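Local coordinates for tungsten-containing formylmethanofuran dehydrogenase 2 subunit C (Methanothermobacter wolfeii, PDB 5T5I), which probably forms part of the tungsten-dependent formylmethanofuran dehydrogenase complex, which fixes carbon dioxide as formylmethanofuran in the opening step of methanogenesis, at residues S2-E10 and D64-V73; E87-V98 and K106-A117. All blocks are in the same frame, centred on the assembly; numbering follows the deposited sequence.

Contact 1: residues S2-E10 and D64-V73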
loop_
_atom_site.group_PDB
_atom_site.type_symbol
_atom_site.label_atom_id
_atom_site.label_comp_id
_atom_site.label_asym_id
_atom_site.label_seq_id
_atom_site.Cartn_x
_atom_site.Cartn_y
_atom_site.Cartn_z
ATOM N N SER C 2 52.620 -7.687 -43.425
ATOM C CA SER C 2 53.451 -8.764 -42.899
ATOM C C SER C 2 52.823 -9.328 -41.617
ATOM O O SER C 2 52.573 -8.565 -40.674
ATOM C CB SER C 2 54.859 -8.248 -42.632
ATOM O OG SER C 2 55.518 -7.950 -43.850
ATOM N N GLU C 3 52.538 -10.654 -41.595
ATOM C CA GLU C 3 51.898 -11.320 -40.452
ATOM C C GLU C 3 52.925 -12.025 -39.565
ATOM O O GLU C 3 53.782 -12.736 -40.090
ATOM C CB GLU C 3 50.867 -12.360 -40.929
ATOM C CG GLU C 3 49.757 -11.794 -41.798
ATOM C CD GLU C 3 48.608 -12.746 -42.091
ATOM O OE1 GLU C 3 48.772 -13.972 -41.889
ATOM O OE2 GLU C 3 47.538 -12.260 -42.525
ATOM N N ILE C 4 52.847 -11.810 -38.232
ATOM C CA ILE C 4 53.683 -12.473 -37.223
ATOM C C ILE C 4 52.690 -13.263 -36.356
ATOM O O ILE C 4 51.762 -12.672 -35.801
ATOM C CB ILE C 4 54.557 -11.466 -36.420
ATOM C CG1 ILE C 4 55.638 -10.861 -37.344
ATOM C CG2 ILE C 4 55.211 -12.147 -35.201
ATOM C CD1 ILE C 4 56.188 -9.541 -36.898
ATOM N N ILE C 5 52.853 -14.595 -36.295
ATOM C CA ILE C 5 51.927 -15.487 -35.596
ATOM C C ILE C 5 52.461 -15.879 -34.231
ATOM O O ILE C 5 53.557 -16.436 -34.144
ATOM C CB ILE C 5 51.625 -16.770 -36.431
ATOM C CG1 ILE C 5 51.399 -16.476 -37.944
ATOM C CG2 ILE C 5 50.434 -17.545 -35.835
ATOM C CD1 ILE C 5 50.284 -15.541 -38.268
ATOM N N LEU C 6 51.662 -15.642 -33.173
ATOM C CA LEU C 6 51.980 -16.053 -31.813
ATOM C C LEU C 6 51.003 -17.167 -31.456
ATOM O O LEU C 6 49.800 -16.920 -31.405
ATOM C CB LEU C 6 51.833 -14.907 -30.798
ATOM C CG LEU C 6 52.680 -13.648 -30.977
ATOM C CD1 LEU C 6 52.526 -12.738 -29.748
ATOM C CD2 LEU C 6 54.129 -13.979 -31.168
ATOM N N THR C 7 51.494 -18.389 -31.237
ATOM C CA THR C 7 50.619 -19.513 -30.895
ATOM C C THR C 7 50.850 -19.784 -29.430
ATOM O O THR C 7 51.954 -20.184 -29.059
ATOM C CB THR C 7 50.895 -20.723 -31.772
ATOM O OG1 THR C 7 50.855 -20.310 -33.134
ATOM C CG2 THR C 7 49.888 -21.839 -31.551
ATOM N N PRO C 8 49.862 -19.518 -28.564
ATOM C CA PRO C 8 50.106 -19.701 -27.132
ATOM C C PRO C 8 50.309 -21.144 -26.708
ATOM O O PRO C 8 49.621 -22.040 -27.177
ATOM C CB PRO C 8 48.862 -19.106 -26.458
ATOM C CG PRO C 8 47.853 -18.992 -27.490
ATOM C CD PRO C 8 48.503 -19.009 -28.830
ATOM N N LYS C 9 51.238 -21.341 -25.769
ATOM C CA LYS C 9 51.437 -22.613 -25.095
ATOM C C LYS C 9 50.401 -22.554 -23.941
ATOM O O LYS C 9 49.594 -21.620 -23.913
ATOM C CB LYS C 9 52.883 -22.724 -24.580
ATOM C CG LYS C 9 53.896 -22.745 -25.721
ATOM C CD LYS C 9 55.320 -22.691 -25.227
ATOM C CE LYS C 9 56.304 -22.730 -26.371
ATOM N NZ LYS C 9 57.698 -22.521 -25.902
ATOM N N GLU C 10 50.398 -23.505 -23.005
ATOM C CA GLU C 10 49.416 -23.452 -21.917
ATOM C C GLU C 10 49.560 -22.152 -21.102
ATOM O O GLU C 10 50.661 -21.818 -20.656
ATOM C CB GLU C 10 49.540 -24.671 -20.987
ATOM C CG GLU C 10 48.458 -24.719 -19.920
ATOM C CD GLU C 10 48.305 -26.054 -19.220
ATOM O OE1 GLU C 10 47.147 -26.469 -18.982
ATOM O OE2 GLU C 10 49.339 -26.673 -18.880
ATOM N N ASP C 64 53.104 -1.728 -40.990
ATOM C CA ASP C 64 53.093 -2.906 -41.858
ATOM C C ASP C 64 53.053 -4.224 -41.065
ATOM O O ASP C 64 53.155 -5.278 -41.678
ATOM C CB ASP C 64 54.320 -2.886 -42.791
ATOM C CG ASP C 64 54.410 -1.637 -43.641
ATOM O OD1 ASP C 64 53.355 -1.182 -44.143
ATOM O OD2 ASP C 64 55.529 -1.116 -43.805
ATOM N N ILE C 65 52.851 -4.185 -39.733
ATOM C CA ILE C 65 52.822 -5.394 -38.909
ATOM C C ILE C 65 51.420 -5.726 -38.463
ATOM O O ILE C 65 50.712 -4.869 -37.925
ATOM C CB ILE C 65 53.789 -5.275 -37.705
ATOM C CG1 ILE C 65 55.239 -5.387 -38.215
ATOM C CG2 ILE C 65 53.490 -6.349 -36.631
ATOM C CD1 ILE C 65 56.274 -5.092 -37.284
ATOM N N LYS C 66 51.060 -7.006 -38.626
ATOM C CA LYS C 66 49.811 -7.587 -38.169
ATOM C C LYS C 66 50.183 -8.755 -37.247
ATOM O O LYS C 66 50.742 -9.748 -37.718
ATOM C CB LYS C 66 48.990 -8.081 -39.360
ATOM C CG LYS C 66 47.604 -8.584 -38.995
ATOM C CD LYS C 66 47.020 -9.409 -40.145
ATOM C CE LYS C 66 45.514 -9.477 -40.143
ATOM N NZ LYS C 66 44.925 -8.913 -41.385
ATOM N N ILE C 67 49.913 -8.628 -35.937
ATOM C CA ILE C 67 50.182 -9.698 -34.979
ATOM C C ILE C 67 48.923 -10.550 -34.857
ATOM O O ILE C 67 47.857 -10.022 -34.537
ATOM C CB ILE C 67 50.630 -9.169 -33.589
ATOM C CG1 ILE C 67 51.881 -8.267 -33.711
ATOM C CG2 ILE C 67 50.909 -10.360 -32.635
ATOM C CD1 ILE C 67 52.286 -7.488 -32.430
ATOM N N ILE C 68 49.044 -11.866 -35.082
ATOM C CA ILE C 68 47.929 -12.795 -34.927
ATOM C C ILE C 68 48.239 -13.680 -33.730
ATOM O O ILE C 68 49.209 -14.436 -33.772
ATOM C CB ILE C 68 47.673 -13.644 -36.206
ATOM C CG1 ILE C 68 47.417 -12.722 -37.431
ATOM C CG2 ILE C 68 46.494 -14.623 -35.975
ATOM C CD1 ILE C 68 47.144 -13.431 -38.770
ATOM N N ILE C 69 47.409 -13.608 -32.674
ATOM C CA ILE C 69 47.555 -14.489 -31.517
ATOM C C ILE C 69 46.596 -15.621 -31.829
ATOM O O ILE C 69 45.379 -15.438 -31.735
ATOM C CB ILE C 69 47.276 -13.795 -30.167
ATOM C CG1 ILE C 69 48.213 -12.579 -30.007
ATOM C CG2 ILE C 69 47.441 -14.804 -29.012
ATOM C CD1 ILE C 69 48.158 -11.856 -28.699
ATOM N N ASP C 70 47.132 -16.754 -32.289
ATOM C CA ASP C 70 46.323 -17.880 -32.744
ATOM C C ASP C 70 45.926 -18.798 -31.592
ATOM O O ASP C 70 46.296 -19.967 -31.566
ATOM C CB ASP C 70 47.050 -18.655 -33.866
ATOM C CG ASP C 70 46.161 -19.619 -34.632
ATOM O OD1 ASP C 70 44.939 -19.360 -34.724
ATOM O OD2 ASP C 70 46.682 -20.637 -35.129
ATOM N N GLY C 71 45.132 -18.261 -30.672
ATOM C CA GLY C 71 44.667 -19.018 -29.526
ATOM C C GLY C 71 44.182 -18.157 -28.382
ATOM O O GLY C 71 44.224 -16.926 -28.443
ATOM N N ASP C 72 43.738 -18.813 -27.323
ATOM C CA ASP C 72 43.196 -18.146 -26.150
ATOM C C ASP C 72 44.291 -17.595 -25.224
ATOM O O ASP C 72 45.179 -18.337 -24.808
ATOM C CB ASP C 72 42.273 -19.119 -25.396
ATOM C CG ASP C 72 41.498 -18.482 -24.263
ATOM O OD1 ASP C 72 41.342 -17.246 -24.272
ATOM O OD2 ASP C 72 41.032 -19.220 -23.380
ATOM N N VAL C 73 44.212 -16.291 -24.883
ATOM C CA VAL C 73 45.162 -15.657 -23.961
ATOM C C VAL C 73 44.397 -14.986 -22.820
ATOM O O VAL C 73 44.660 -13.829 -22.461
ATOM C CB VAL C 73 46.192 -14.736 -24.674
ATOM C CG1 VAL C 73 47.210 -15.564 -25.442
ATOM C CG2 VAL C 73 45.522 -13.722 -25.598
HETATM O O HOH W 1 49.284 -21.328 -35.036
#
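Ile4 and Leu6 of strand 3-8 bond through both N and O to 64-73, whose strand 66-69 runs parallel to theirs with the axes 20° apart. Ile4 N donates to Lys66 O at 3.0 Å, and Ile4 O accepts from Ile68 N; Leu6 N then meets Ile68 O at 2.8 Å with a nearly straight N-H...O angle of 173°. Ser2 N to Asp64 O and Asp70 N to Leu6 O close the two ends, and Lys66 N to Ser2 O completes six bonds. The intervening residues Glu3, Ile5 and Thr7 turn their backbone bonds the other way, to Glu57, Ser55 and Glu53. Pro8 lacks an N-H, and its CD lies 3.6 Å from Asp70 O where the next donor would fall; its CG packs on Gly71 CA.

Polar ends are met beyond the backbone. One water joins Thr7 OG1 to Asp70, donating to OD2 at 2.7 Å, while Asp70 OD1 makes a salt bridge to Arg91. Glu3 and Lys66 run side by side, but Glu3 OE2 stays 4.4 Å from Lys66 NZ, beyond a salt bridge. Lys66 CD packs 3.7 Å from Glu3 OE2, and NZ has a weak, long ion pair with Glu87.

Between these polar groups lies an apolar patch. The second torsion of Ile5 (chi2 -59°) folds CD1 back across the strand gap, 3.8 Å from Ile68 CD1, and Ile5 CG2 rests 4.1 Å from Asp70 CB. With Ile5 cut back to an alanine, the gap beside Ile68 CD1 and Asp70 CB is likely to go unfilled. On the other face, Leu6 CD1 meets Ile67 CG2, with Ile4 on the same side. Strand 66-69 begins the stacked parallel strands of the beta-helix; strand 52-56 flanks 3-8 antiparallel. Backbone bonds thus hold the register, side chains add apolar packing, and the Glu3-Lys66 charges are only loosely matched.

Contact 2: residues E87-V98 and K106-A117; sequences EIIVRGNVNMYV and KITVEGNAGSWA
Asn93 OD1 takes the main-chain N-H of Asn112 at 2.7 Å, the bond almost straight and the donor lying in the carbonyl plane on a lone pair. With chi1 at -49°, CG sits opposite the Asn93 carbonyl carbon, and the amide reaches over to the neighbouring coil. Val94 N returns a bond to Asn112 O. Upstream, strands 87-90 and 106-109 run parallel at 3° to each other and share three bonds, among them Val90 N to Thr108 O at 2.8 Å; Glu110 N to Val90 O adds a fourth just past the strand end. At the turn, Gly111 N approaches Gly92 O from above its carbonyl plane, a bent geometry.

Water-mediated links follow. One water donates to Glu87 OE2 and Ile88 O and accepts from Thr108 OG1; a second spans Arg91 NE and Glu110 OE1, which are 4.5 Å apart.

Inside the coil, Val94 CG2 packs on Ala113 CB at 3.7 Å, and Val94 and Val109 meet tip to tip. Val98 CG2 reaches Ile107 CG2. At the far bend Met96 SD lies at the edge of the Trp116 ring, 3.9 Å from CZ3, a Met-aromatic contact. The planes of the Tyr97 ring and the Trp116 six-membered ring differ by 13°, but their centroids are 5.5 Å apart, giving little overlap. Tyr97 OH, hydrogen-bonded to an acidic side chain of another protein chain, lies near the rim of one indole face, and Ser115 CB near the rim of the other.

Consecutive turns of a beta-helix are stacked here: Asp72 OD1 bonds Asn93 N on one side, and Asn112 OD1 bonds Asp131 N on the other. Trp116 continues onto the Tyr135 ring, while strands 66-69 and 125-128 flank the pair.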
loop_
_atom_site.group_PDB
_atom_site.type_symbol
_atom_site.label_atom_id
_atom_site.label_comp_id
_atom_site.label_asym_id
_atom_site.label_seq_id
_atom_site.Cartn_x
_atom_site.Cartn_y
_atom_site.Cartn_z
ATOM N N GLU C 87 48.280 -3.660 -36.481
ATOM C CA GLU C 87 47.107 -4.413 -36.103
ATOM C C GLU C 87 47.421 -5.642 -35.237
ATOM O O GLU C 87 48.491 -6.239 -35.364
ATOM C CB GLU C 87 46.408 -4.834 -37.407
ATOM C CG GLU C 87 45.001 -5.355 -37.233
ATOM C CD GLU C 87 44.235 -5.623 -38.514
ATOM O OE1 GLU C 87 44.797 -5.433 -39.617
ATOM O OE2 GLU C 87 43.058 -6.031 -38.405
ATOM N N ILE C 88 46.505 -5.969 -34.320
ATOM C CA ILE C 88 46.550 -7.175 -33.497
ATOM C C ILE C 88 45.188 -7.875 -33.652
ATOM O O ILE C 88 44.154 -7.226 -33.537
ATOM C CB ILE C 88 46.841 -6.909 -31.994
ATOM C CG1 ILE C 88 48.138 -6.093 -31.803
ATOM C CG2 ILE C 88 46.908 -8.249 -31.206
ATOM C CD1 ILE C 88 48.399 -5.634 -30.355
ATOM N N ILE C 89 45.192 -9.184 -33.900
ATOM C CA ILE C 89 43.976 -9.994 -33.945
ATOM C C ILE C 89 44.175 -11.089 -32.906
ATOM O O ILE C 89 45.151 -11.824 -32.997
ATOM C CB ILE C 89 43.673 -10.578 -35.364
ATOM C CG1 ILE C 89 43.436 -9.427 -36.363
ATOM C CG2 ILE C 89 42.442 -11.525 -35.310
ATOM C CD1 ILE C 89 43.065 -9.838 -37.794
ATOM N N VAL C 90 43.272 -11.204 -31.932
ATOM C CA VAL C 90 43.359 -12.257 -30.913
ATOM C C VAL C 90 42.244 -13.271 -31.182
ATOM O O VAL C 90 41.071 -12.925 -31.048
ATOM C CB VAL C 90 43.310 -11.719 -29.456
ATOM C CG1 VAL C 90 43.558 -12.854 -28.460
ATOM C CG2 VAL C 90 44.324 -10.590 -29.251
ATOM N N ARG C 91 42.609 -14.524 -31.553
ATOM C CA ARG C 91 41.633 -15.590 -31.842
ATOM C C ARG C 91 41.307 -16.327 -30.544
ATOM O O ARG C 91 41.595 -17.512 -30.382
ATOM C CB ARG C 91 42.154 -16.551 -32.935
ATOM C CG ARG C 91 42.333 -15.861 -34.276
ATOM C CD ARG C 91 42.926 -16.779 -35.313
ATOM N NE ARG C 91 43.076 -16.113 -36.609
ATOM C CZ ARG C 91 43.886 -16.514 -37.588
ATOM N NH1 ARG C 91 44.638 -17.601 -37.440
ATOM N NH2 ARG C 91 43.956 -15.826 -38.722
ATOM N N GLY C 92 40.700 -15.584 -29.631
ATOM C CA GLY C 92 40.345 -16.061 -28.304
ATOM C C GLY C 92 40.121 -14.911 -27.342
ATOM O O GLY C 92 39.940 -13.771 -27.772
ATOM N N ASN C 93 40.163 -15.194 -26.038
ATOM C CA ASN C 93 39.942 -14.178 -24.997
ATOM C C ASN C 93 41.230 -13.481 -24.580
ATOM O O ASN C 93 42.319 -13.986 -24.848
ATOM C CB ASN C 93 39.311 -14.802 -23.744
ATOM C CG ASN C 93 38.117 -15.684 -24.036
ATOM O OD1 ASN C 93 37.096 -15.221 -24.565
ATOM N ND2 ASN C 93 38.209 -16.959 -23.708
ATOM N N VAL C 94 41.085 -12.324 -23.909
ATOM C CA VAL C 94 42.185 -11.529 -23.324
ATOM C C VAL C 94 41.814 -11.172 -21.889
ATOM O O VAL C 94 40.631 -11.108 -21.568
ATOM C CB VAL C 94 42.555 -10.247 -24.120
ATOM C CG1 VAL C 94 43.059 -10.575 -25.519
ATOM C CG2 VAL C 94 41.399 -9.253 -24.178
ATOM N N ASN C 95 42.818 -10.883 -21.047
ATOM C CA ASN C 95 42.609 -10.453 -19.663
ATOM C C ASN C 95 42.427 -8.895 -19.656
ATOM O O ASN C 95 41.877 -8.333 -20.619
ATOM C CB ASN C 95 43.770 -10.953 -18.775
ATOM C CG ASN C 95 43.461 -11.046 -17.291
ATOM O OD1 ASN C 95 43.360 -10.039 -16.616
ATOM N ND2 ASN C 95 43.217 -12.233 -16.759
ATOM N N MET C 96 42.872 -8.199 -18.600
ATOM C CA MET C 96 42.661 -6.764 -18.450
ATOM C C MET C 96 43.574 -5.904 -19.315
ATOM O O MET C 96 44.582 -6.379 -19.821
ATOM C CB MET C 96 42.891 -6.372 -16.980
ATOM C CG MET C 96 41.921 -7.014 -15.995
ATOM S SD MET C 96 42.543 -6.867 -14.303
ATOM C CE MET C 96 41.394 -7.893 -13.448
ATOM N N TYR C 97 43.221 -4.615 -19.435
ATOM C CA TYR C 97 44.016 -3.552 -20.084
ATOM C C TYR C 97 44.294 -3.712 -21.574
ATOM O O TYR C 97 45.279 -3.153 -22.059
ATOM C CB TYR C 97 45.358 -3.380 -19.349
ATOM C CG TYR C 97 45.230 -3.206 -17.851
ATOM C CD1 TYR C 97 44.721 -2.031 -17.311
ATOM C CD2 TYR C 97 45.683 -4.187 -16.976
ATOM C CE1 TYR C 97 44.622 -1.852 -15.936
ATOM C CE2 TYR C 97 45.601 -4.015 -15.595
ATOM C CZ TYR C 97 45.062 -2.849 -15.078
ATOM O OH TYR C 97 44.968 -2.658 -13.722
ATOM N N VAL C 98 43.444 -4.415 -22.328
ATOM C CA VAL C 98 43.708 -4.568 -23.761
ATOM C C VAL C 98 43.664 -3.189 -24.436
ATOM O O VAL C 98 42.720 -2.419 -24.217
ATOM C CB VAL C 98 42.804 -5.606 -24.475
ATOM C CG1 VAL C 98 41.366 -5.124 -24.622
ATOM C CG2 VAL C 98 43.384 -5.971 -25.839
ATOM N N LYS C 106 44.756 -0.885 -34.862
ATOM C CA LYS C 106 43.526 -1.611 -34.540
ATOM C C LYS C 106 43.770 -2.923 -33.799
ATOM O O LYS C 106 44.667 -3.684 -34.160
ATOM C CB LYS C 106 42.715 -1.893 -35.829
ATOM C CG LYS C 106 41.345 -2.544 -35.546
ATOM C CD LYS C 106 40.439 -2.608 -36.768
ATOM C CE LYS C 106 39.010 -2.971 -36.384
ATOM N NZ LYS C 106 38.564 -4.248 -36.989
ATOM N N ILE C 107 42.925 -3.208 -32.795
ATOM C CA ILE C 107 42.938 -4.473 -32.054
ATOM C C ILE C 107 41.563 -5.126 -32.211
ATOM O O ILE C 107 40.547 -4.486 -31.923
ATOM C CB ILE C 107 43.277 -4.318 -30.548
ATOM C CG1 ILE C 107 44.625 -3.602 -30.341
ATOM C CG2 ILE C 107 43.271 -5.702 -29.852
ATOM C CD1 ILE C 107 44.930 -3.245 -28.903
ATOM N N THR C 108 41.535 -6.407 -32.614
ATOM C CA THR C 108 40.305 -7.191 -32.693
ATOM C C THR C 108 40.455 -8.351 -31.711
ATOM O O THR C 108 41.430 -9.079 -31.794
ATOM C CB THR C 108 40.018 -7.693 -34.125
ATOM O OG1 THR C 108 39.920 -6.568 -34.993
ATOM C CG2 THR C 108 38.712 -8.485 -34.219
ATOM N N VAL C 109 39.517 -8.492 -30.768
ATOM C CA VAL C 109 39.478 -9.604 -29.815
ATOM C C VAL C 109 38.272 -10.441 -30.226
ATOM O O VAL C 109 37.147 -9.945 -30.164
ATOM C CB VAL C 109 39.355 -9.123 -28.348
ATOM C CG1 VAL C 109 39.192 -10.311 -27.383
ATOM C CG2 VAL C 109 40.556 -8.260 -27.953
ATOM N N GLU C 110 38.495 -11.688 -30.671
ATOM C CA GLU C 110 37.386 -12.546 -31.118
ATOM C C GLU C 110 36.535 -13.092 -29.968
ATOM O O GLU C 110 35.364 -13.408 -30.185
ATOM C CB GLU C 110 37.871 -13.673 -32.025
ATOM C CG GLU C 110 38.411 -13.119 -33.323
ATOM C CD GLU C 110 38.865 -14.123 -34.356
ATOM O OE1 GLU C 110 39.472 -13.665 -35.346
ATOM O OE2 GLU C 110 38.629 -15.343 -34.191
ATOM N N GLY C 111 37.121 -13.196 -28.776
ATOM C CA GLY C 111 36.427 -13.657 -27.581
ATOM C C GLY C 111 36.066 -12.513 -26.657
ATOM O O GLY C 111 35.723 -11.420 -27.119
ATOM N N ASN C 112 36.170 -12.751 -25.342
ATOM C CA ASN C 112 35.879 -11.751 -24.311
ATOM C C ASN C 112 37.135 -10.985 -23.881
ATOM O O ASN C 112 38.256 -11.442 -24.106
ATOM C CB ASN C 112 35.251 -12.411 -23.080
ATOM C CG ASN C 112 34.070 -13.288 -23.406
ATOM O OD1 ASN C 112 33.167 -12.884 -24.146
ATOM N ND2 ASN C 112 34.075 -14.524 -22.917
ATOM N N ALA C 113 36.931 -9.813 -23.250
ATOM C CA ALA C 113 38.006 -8.981 -22.700
ATOM C C ALA C 113 37.719 -8.664 -21.232
ATOM O O ALA C 113 36.563 -8.506 -20.844
ATOM C CB ALA C 113 38.131 -7.682 -23.480
ATOM N N GLY C 114 38.775 -8.548 -20.443
ATOM C CA GLY C 114 38.674 -8.204 -19.030
ATOM C C GLY C 114 38.413 -6.728 -18.833
ATOM O O GLY C 114 38.198 -5.987 -19.805
ATOM N N SER C 115 38.463 -6.279 -17.571
ATOM C CA SER C 115 38.241 -4.876 -17.244
ATOM C C SER C 115 39.348 -3.974 -17.786
ATOM O O SER C 115 40.456 -4.435 -18.066
ATOM C CB SER C 115 38.113 -4.688 -15.731
ATOM O OG SER C 115 37.011 -5.434 -15.252
ATOM N N TRP C 116 39.021 -2.689 -17.972
ATOM C CA TRP C 116 39.946 -1.641 -18.451
ATOM C C TRP C 116 40.371 -1.803 -19.922
ATOM O O TRP C 116 41.436 -1.334 -20.319
ATOM C CB TRP C 116 41.162 -1.485 -17.522
ATOM C CG TRP C 116 40.767 -0.976 -16.172
ATOM C CD1 TRP C 116 40.282 0.264 -15.879
ATOM C CD2 TRP C 116 40.740 -1.718 -14.948
ATOM N NE1 TRP C 116 39.930 0.334 -14.552
ATOM C CE2 TRP C 116 40.214 -0.865 -13.952
ATOM C CE3 TRP C 116 41.116 -3.020 -14.591
ATOM C CZ2 TRP C 116 40.063 -1.273 -12.616
ATOM C CZ3 TRP C 116 40.931 -3.433 -13.278
ATOM C CH2 TRP C 116 40.421 -2.563 -12.308
ATOM N N ALA C 117 39.496 -2.367 -20.756
ATOM C CA ALA C 117 39.759 -2.455 -22.192
ATOM C C ALA C 117 39.724 -1.022 -22.723
ATOM O O ALA C 117 38.757 -0.303 -22.481
ATOM C CB ALA C 117 38.697 -3.298 -22.882
HETATM O O HOH W 2 42.434 -6.013 -35.752
HETATM O O HOH W 3 40.876 -14.341 -37.550
HETATM O O HOH W 4 40.848 -5.814 -21.405
#

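From the N terminus, segment 2-10 is followed by 53 residues, including strand 52-56 and two short helices, before 64-73 closes contact 1. Contact 2 opens only afterwards, and its two segments are separated by just seven residues, so the two contacts follow in series and neither nests nor crosses. Their centres are 12 Å apart and they join directly: strands 66-69 and 87-90 are neighbours, with probable hydrogen bonds from Ile67 N to Glu87 O and from Ile89 N to Ile67 O, and Val73 packing on Val90. Contact 1 thus ties the N-terminal strand to the first coils, and contact 2 carries the stack onward toward strand 125-128.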